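Local structure of Lpg2148(MvcA) (Legionella pneumophila subsp. pneumophila str. Philadelphia 1, 6K11) at residues Phe6-Leu12 with Phe249-Gln253. The protein is a Legionella effector that probably regulates the host ubiquitin-conjugating enzyme UBE2N by deamidase-mediated removal of ubiquitin. Sequence-based numbering, arbitrary orientation.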
loop_
_atom_site.group_PDB
_atom_site.type_symbol
_atom_site.label_atom_id
_atom_site.label_comp_id
_atom_site.label_asym_id
_atom_site.label_seq_id
_atom_site.Cartn_x
_atom_site.Cartn_y
_atom_site.Cartn_z
ATOM N N PHE A 6 -9.622 -15.818 -20.214
ATOM C CA PHE A 6 -9.308 -16.723 -19.112
ATOM C C PHE A 6 -7.884 -17.258 -19.203
ATOM O O PHE A 6 -7.254 -17.520 -18.169
ATOM C CB PHE A 6 -10.287 -17.891 -19.057
ATOM C CG PHE A 6 -9.983 -18.849 -17.945
ATOM C CD1 PHE A 6 -10.456 -18.613 -16.665
ATOM C CD2 PHE A 6 -9.175 -19.960 -18.163
ATOM C CE1 PHE A 6 -10.158 -19.482 -15.640
ATOM C CE2 PHE A 6 -8.866 -20.827 -17.134
ATOM C CZ PHE A 6 -9.367 -20.591 -15.876
ATOM N N MET A 7 -7.368 -17.440 -20.423
ATOM C CA MET A 7 -5.986 -17.884 -20.584
ATOM C C MET A 7 -5.013 -16.901 -19.938
ATOM O O MET A 7 -3.969 -17.307 -19.409
ATOM C CB MET A 7 -5.656 -18.065 -22.072
ATOM C CG MET A 7 -6.294 -19.281 -22.742
ATOM S SD MET A 7 -5.728 -20.878 -22.100
ATOM C CE MET A 7 -6.964 -21.277 -20.900
ATOM N N VAL A 8 -5.335 -15.603 -19.987
ATOM C CA VAL A 8 -4.540 -14.586 -19.297
ATOM C C VAL A 8 -4.456 -14.902 -17.808
ATOM O O VAL A 8 -3.376 -14.851 -17.208
ATOM C CB VAL A 8 -5.138 -13.188 -19.533
ATOM C CG1 VAL A 8 -4.484 -12.136 -18.616
ATOM C CG2 VAL A 8 -5.016 -12.779 -21.003
ATOM N N HIS A 9 -5.596 -15.217 -17.184
ATOM C CA HIS A 9 -5.572 -15.527 -15.754
ATOM C C HIS A 9 -4.773 -16.798 -15.481
ATOM O O HIS A 9 -3.961 -16.851 -14.547
ATOM C CB HIS A 9 -6.997 -15.668 -15.205
ATOM C CG HIS A 9 -7.056 -16.374 -13.882
ATOM N ND1 HIS A 9 -6.719 -15.756 -12.691
ATOM C CD2 HIS A 9 -7.379 -17.652 -13.563
ATOM C CE1 HIS A 9 -6.839 -16.623 -11.700
ATOM N NE2 HIS A 9 -7.247 -17.776 -12.199
ATOM N N LYS A 10 -5.003 -17.849 -16.280
ATOM C CA LYS A 10 -4.326 -19.116 -16.037
ATOM C C LYS A 10 -2.816 -18.954 -16.146
ATOM O O LYS A 10 -2.058 -19.515 -15.343
ATOM C CB LYS A 10 -4.835 -20.164 -17.033
ATOM C CG LYS A 10 -4.111 -21.489 -17.015
ATOM C CD LYS A 10 -4.877 -22.479 -17.905
ATOM C CE LYS A 10 -4.323 -23.892 -17.810
ATOM N NZ LYS A 10 -4.921 -24.743 -18.888
ATOM N N LYS A 11 -2.363 -18.190 -17.130
ATOM C CA LYS A 11 -0.934 -18.046 -17.378
ATOM C C LYS A 11 -0.284 -17.131 -16.353
ATOM O O LYS A 11 0.815 -17.423 -15.872
ATOM C CB LYS A 11 -0.709 -17.520 -18.799
ATOM C CG LYS A 11 0.674 -16.989 -19.112
ATOM C CD LYS A 11 0.922 -17.030 -20.633
ATOM C CE LYS A 11 2.412 -16.893 -20.972
ATOM N NZ LYS A 11 2.890 -17.816 -22.018
ATOM N N LEU A 12 -0.944 -16.018 -16.016
ATOM C CA LEU A 12 -0.413 -15.140 -14.985
ATOM C C LEU A 12 -0.269 -15.895 -13.666
ATOM O O LEU A 12 0.775 -15.809 -12.988
ATOM C CB LEU A 12 -1.316 -13.907 -14.831
ATOM C CG LEU A 12 -1.027 -13.062 -13.579
ATOM C CD1 LEU A 12 0.308 -12.342 -13.720
ATOM C CD2 LEU A 12 -2.149 -12.073 -13.250
ATOM N N PHE A 249 -14.763 -13.872 -11.049
ATOM C CA PHE A 249 -13.770 -12.851 -10.732
ATOM C C PHE A 249 -12.619 -13.480 -9.966
ATOM O O PHE A 249 -12.794 -14.491 -9.273
ATOM C CB PHE A 249 -14.360 -11.714 -9.890
ATOM C CG PHE A 249 -14.388 -11.997 -8.394
ATOM C CD1 PHE A 249 -15.402 -12.769 -7.837
ATOM C CD2 PHE A 249 -13.410 -11.470 -7.544
ATOM C CE1 PHE A 249 -15.438 -13.032 -6.473
ATOM C CE2 PHE A 249 -13.443 -11.735 -6.174
ATOM C CZ PHE A 249 -14.471 -12.508 -5.637
ATOM N N TYR A 250 -11.435 -12.881 -10.091
ATOM C CA TYR A 250 -10.254 -13.388 -9.389
ATOM C C TYR A 250 -9.531 -12.219 -8.743
ATOM O O TYR A 250 -9.077 -11.308 -9.461
ATOM C CB TYR A 250 -9.329 -14.149 -10.341
ATOM C CG TYR A 250 -10.038 -15.332 -10.954
ATOM C CD1 TYR A 250 -10.105 -16.551 -10.286
ATOM C CD2 TYR A 250 -10.701 -15.207 -12.166
ATOM C CE1 TYR A 250 -10.785 -17.634 -10.843
ATOM C CE2 TYR A 250 -11.382 -16.279 -12.726
ATOM C CZ TYR A 250 -11.419 -17.486 -12.062
ATOM O OH TYR A 250 -12.097 -18.550 -12.617
ATOM N N PRO A 251 -9.400 -12.193 -7.414
ATOM C CA PRO A 251 -8.586 -11.154 -6.777
ATOM C C PRO A 251 -7.129 -11.576 -6.709
ATOM O O PRO A 251 -6.800 -12.743 -6.466
ATOM C CB PRO A 251 -9.200 -11.042 -5.371
ATOM C CG PRO A 251 -9.692 -12.446 -5.072
ATOM C CD PRO A 251 -10.047 -13.077 -6.423
ATOM N N TYR A 252 -6.256 -10.587 -6.924
ATOM C CA TYR A 252 -4.808 -10.744 -6.907
ATOM C C TYR A 252 -4.206 -9.749 -5.925
ATOM O O TYR A 252 -4.568 -8.561 -5.942
ATOM C CB TYR A 252 -4.190 -10.468 -8.296
ATOM C CG TYR A 252 -4.781 -11.217 -9.474
ATOM C CD1 TYR A 252 -5.282 -12.502 -9.348
ATOM C CD2 TYR A 252 -4.795 -10.621 -10.741
ATOM C CE1 TYR A 252 -5.814 -13.177 -10.480
ATOM C CE2 TYR A 252 -5.309 -11.271 -11.841
ATOM C CZ TYR A 252 -5.809 -12.539 -11.713
ATOM O OH TYR A 252 -6.303 -13.152 -12.845
ATOM N N GLN A 253 -3.255 -10.201 -5.106
ATOM C CA GLN A 253 -2.616 -9.256 -4.201
ATOM C C GLN A 253 -1.321 -9.806 -3.616
ATOM O O GLN A 253 -1.066 -11.015 -3.613
ATOM C CB GLN A 253 -3.558 -8.880 -3.048
ATOM C CG GLN A 253 -3.881 -10.068 -2.127
ATOM C CD GLN A 253 -4.447 -9.594 -0.815
ATOM O OE1 GLN A 253 -5.463 -8.904 -0.798
ATOM N NE2 GLN A 253 -3.775 -9.913 0.278
#
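H9 of the N-terminal helix 4-19 is stacked on Y250 and hydrogen-bonded to Y252 in a buried helix-to-strand contact, formed at an outermost strand, 250-252, of the antiparallel sheet. The short segment axes stay 11.4 Å apart at their closest, a gap spanned by side chains. Y250 and Y252, two residues apart on one strand, both direct their CB atoms at the helix and treat the imidazole differently. Y250 stacks on one face of it: the ring planes differ by 21°, the centroids lie 3.9 Å apart, and Y250 CG sits over the imidazole face, offset toward its rim, 3.5 Å from H9 CE1. Y252 instead meets the imidazole edge, its hydroxyl OH lying 2.6 Å from H9 ND1 in a hydrogen bond of 161°. With chi1 at 163°, H9 extends CG away from its own backbone N, which carries the ring across to the tyrosines. Stack and bond together would limit both the tilt and the rotation of the imidazole. Two looser contacts flank this centre: L12 CD2 makes an apolar contact 3.6 Å from Y252 CE2, while the edge of the F6 ring meets the Y250 hydroxyl, with F6 CE1 3.7 Å from Y250 OH. Backbone bonds from Y250 to Y237 and from Y252 to T235 tie the strand to 228-238; D270 of helix 269-274 also touches H9 and Y250. H9, Y250 and Y252 form an aromatic cluster that joins the N-terminal helix to the edge of the sheet.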